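Local coordinates for cobalamin (Vitamin B12) biosynthesis CbiX protein (Marinobacter aquaeolei, PDB 3LYH) that belongs to the CbiX family of cobalamin biosynthesis proteins and is probably a metal-binding lyase, at the interface of chains A and B. Residues are numbered along the deposited sequence; one frame, centred on the assembly and turned at random. Chains: chain A/B, Cobalamin (Vitamin B12) biosynthesis CbiX protein.

The interface of chains A and B. Residues chain A 20, 23-24, 27; chain B 72-73, 104-105.
Helix 18-34 of chain A lays one side against two backbone segments of chain B in this patch of a two-fold symmetric interface. A:Trp20, A:Thr23, A:Phe24 and A:Leu27 form the helix side. The loop residues B:Leu72 and B:Ala73 and the 3-10 helix 103-105 form the other. The structure alone does not show whether this dimer is the biological form. Much of the side-chain packing is carbon on carbon. The methyl CB of B:Ala73 touches two aromatic side chains, A:Phe24 and A:Trp20. B:Ala73 CB lies 3.6 Å from CE1 of A:Phe24. B:Ala73 CB also stands over the rim of one face of the indole, 3.9 Å from A:Trp20 CE3. A:Phe24 CE1 covers the rim of that same face, so the methyl and the phenyl share it. The A:Trp20 side chain has CG anti to the backbone N (chi1 -180°), which carries the six-membered ring out to B:Ala73. A:Trp20 CZ3 comes 3.5 Å from the carbonyl O of B:Ala73. With an alanine in place of A:Trp20, the B:Ala73 methyl and the CE1 edge of A:Phe24 would probably lose the indole face they both pack on. A:Phe24 points its far ring atom CZ at B:Leu72, 3.6 Å from CB. These two side chains meet at about a right angle. Within chain A, CD1 of A:Leu27 lies over the centre of the A:Phe24 ring and probably helps to hold that ring in place. The same methyl also packs on B:Leu72 CB. The other branch of A:Leu27, CD2, reaches the carbonyl O of B:Gly104 at 3.4 Å. With OG1 beside the backbone N (chi1 -60°), the A:Thr23 methyl CG2 is anti to that N and faces the loop beside B:Ala73 CB. A water bridges the chains here: it lies 2.9 Å from the backbone O of A:Thr23 and 2.7 Å from the backbone O of B:Gly104.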
ATOM      1  N   TRP A  20      -0.902 -12.137   6.258  1.00 10.14           N
ATOM      2  CA  TRP A  20      -1.423 -10.852   5.803  0.50 11.93           C
ATOM      3  C   TRP A  20      -1.767  -9.982   6.999  1.00 12.21           C
ATOM      4  O   TRP A  20      -1.342  -8.841   7.077  1.00 12.62           O
ATOM      5  CB  TRP A  20      -2.650 -11.078   4.907  0.50 13.78           C
ATOM      6  CG  TRP A  20      -3.322  -9.852   4.335  0.50 11.98           C
ATOM      7  CD1 TRP A  20      -4.121  -8.946   4.991  0.50 16.64           C
ATOM      8  CD2 TRP A  20      -3.288  -9.439   2.967  0.50 20.62           C
ATOM      9  NE1 TRP A  20      -4.570  -7.993   4.109  0.50 21.38           N
ATOM     10  CE2 TRP A  20      -4.072  -8.271   2.859  0.50 13.99           C
ATOM     11  CE3 TRP A  20      -2.668  -9.949   1.819  0.50 24.27           C
ATOM     12  CZ2 TRP A  20      -4.254  -7.601   1.642  0.50 28.35           C
ATOM     13  CZ3 TRP A  20      -2.841  -9.278   0.611  0.50 28.36           C
ATOM     14  CH2 TRP A  20      -3.628  -8.116   0.536  0.50 34.77           C
ATOM     15  N   THR A  23       1.276  -8.694   8.884  1.00 10.06           N
ATOM     16  CA  THR A  23       1.932  -7.594   8.158  1.00 10.16           C
ATOM     17  C   THR A  23       1.197  -6.279   8.393  1.00 12.82           C
ATOM     18  O   THR A  23       1.824  -5.249   8.603  1.00  9.53           O
ATOM     19  CB  THR A  23       2.038  -7.867   6.662  1.00 12.78           C
ATOM     20  OG1 THR A  23       2.804  -9.075   6.417  1.00 14.49           O
ATOM     21  CG2 THR A  23       2.694  -6.641   5.889  1.00 14.00           C
ATOM     22  N   PHE A  24      -0.133  -6.297   8.325  1.00 11.60           N
ATOM     23  CA  PHE A  24      -0.916  -5.081   8.593  1.00 12.29           C
ATOM     24  C   PHE A  24      -0.867  -4.626  10.041  1.00  9.46           C
ATOM     25  O   PHE A  24      -0.821  -3.417  10.314  1.00 11.27           O
ATOM     26  CB  PHE A  24      -2.357  -5.215   8.045  1.00 14.08           C
ATOM     27  CG  PHE A  24      -2.451  -4.879   6.613  1.00 11.04           C
ATOM     28  CD1 PHE A  24      -2.033  -5.772   5.635  1.00 14.88           C
ATOM     29  CD2 PHE A  24      -2.802  -3.599   6.223  1.00 12.19           C
ATOM     30  CE1 PHE A  24      -2.047  -5.381   4.284  1.00 16.37           C
ATOM     31  CE2 PHE A  24      -2.838  -3.225   4.894  1.00 12.44           C
ATOM     32  CZ  PHE A  24      -2.455  -4.116   3.941  1.00 12.98           C
ATOM     33  N   LEU A  27       2.315  -2.832  10.245  1.00  9.81           N
ATOM     34  CA  LEU A  27       2.114  -1.516   9.554  1.00 12.15           C
ATOM     35  C   LEU A  27       1.381  -0.471  10.392  1.00 11.39           C
ATOM     36  O   LEU A  27       1.750   0.732  10.366  1.00 13.90           O
ATOM     37  CB  LEU A  27       1.355  -1.679   8.233  1.00 13.81           C
ATOM     38  CG  LEU A  27       2.196  -2.192   7.052  1.00 14.34           C
ATOM     39  CD1 LEU A  27       1.287  -2.681   5.890  1.00 15.80           C
ATOM     40  CD2 LEU A  27       3.153  -1.128   6.523  1.00 11.77           C
TER
ATOM     41  N   LEU B  72       1.494  -3.687   0.043  1.00 12.31           N
ATOM     42  CA  LEU B  72       1.572  -3.642   1.504  1.00 11.12           C
ATOM     43  C   LEU B  72       1.715  -5.009   2.132  1.00 13.81           C
ATOM     44  O   LEU B  72       2.308  -5.130   3.209  1.00 17.40           O
ATOM     45  CB  LEU B  72       0.341  -2.921   2.054  1.00 11.53           C
ATOM     46  CG  LEU B  72       0.192  -1.454   1.654  1.00 11.37           C
ATOM     47  CD1 LEU B  72      -1.141  -0.916   2.156  1.00 14.88           C
ATOM     48  CD2 LEU B  72       1.311  -0.625   2.264  1.00 17.14           C
ATOM     49  N   ALA B  73       1.114  -6.014   1.507  1.00 13.58           N
ATOM     50  CA  ALA B  73       1.316  -7.375   1.934  1.00 15.02           C
ATOM     51  C   ALA B  73       1.157  -8.253   0.719  1.00 19.27           C
ATOM     52  O   ALA B  73       0.347  -7.943  -0.173  1.00 20.52           O
ATOM     53  CB  ALA B  73       0.326  -7.784   3.022  1.00 16.70           C
ATOM     54  N   GLY B 104       5.512  -3.144   2.120  1.00 12.29           N
ATOM     55  CA  GLY B 104       4.853  -3.208   3.406  1.00  9.91           C
ATOM     56  C   GLY B 104       5.591  -3.900   4.523  1.00 11.65           C
ATOM     57  O   GLY B 104       5.192  -3.744   5.674  1.00 13.71           O
ATOM     58  N   LYS B 105       6.602  -4.692   4.187  1.00 13.42           N
ATOM     59  CA  LYS B 105       7.499  -5.291   5.180  1.00 15.11           C
ATOM     60  C   LYS B 105       8.535  -4.317   5.761  1.00 15.51           C
ATOM     61  O   LYS B 105       9.158  -4.613   6.781  1.00 17.38           O
ATOM     62  CB  LYS B 105       8.188  -6.537   4.590  1.00 16.19           C
ATOM     63  CG  LYS B 105       7.244  -7.745   4.407  1.00 25.03           C
ATOM     64  CD  LYS B 105       7.242  -8.745   5.575  1.00 41.89           C
ATOM     65  CE  LYS B 105       6.642 -10.109   5.142  1.00 45.39           C
ATOM     66  NZ  LYS B 105       7.354 -10.738   3.975  1.00 51.03           N
TER
HETATM   67  O   HOH W   1       4.625  -4.790   8.056  1.00 14.24           O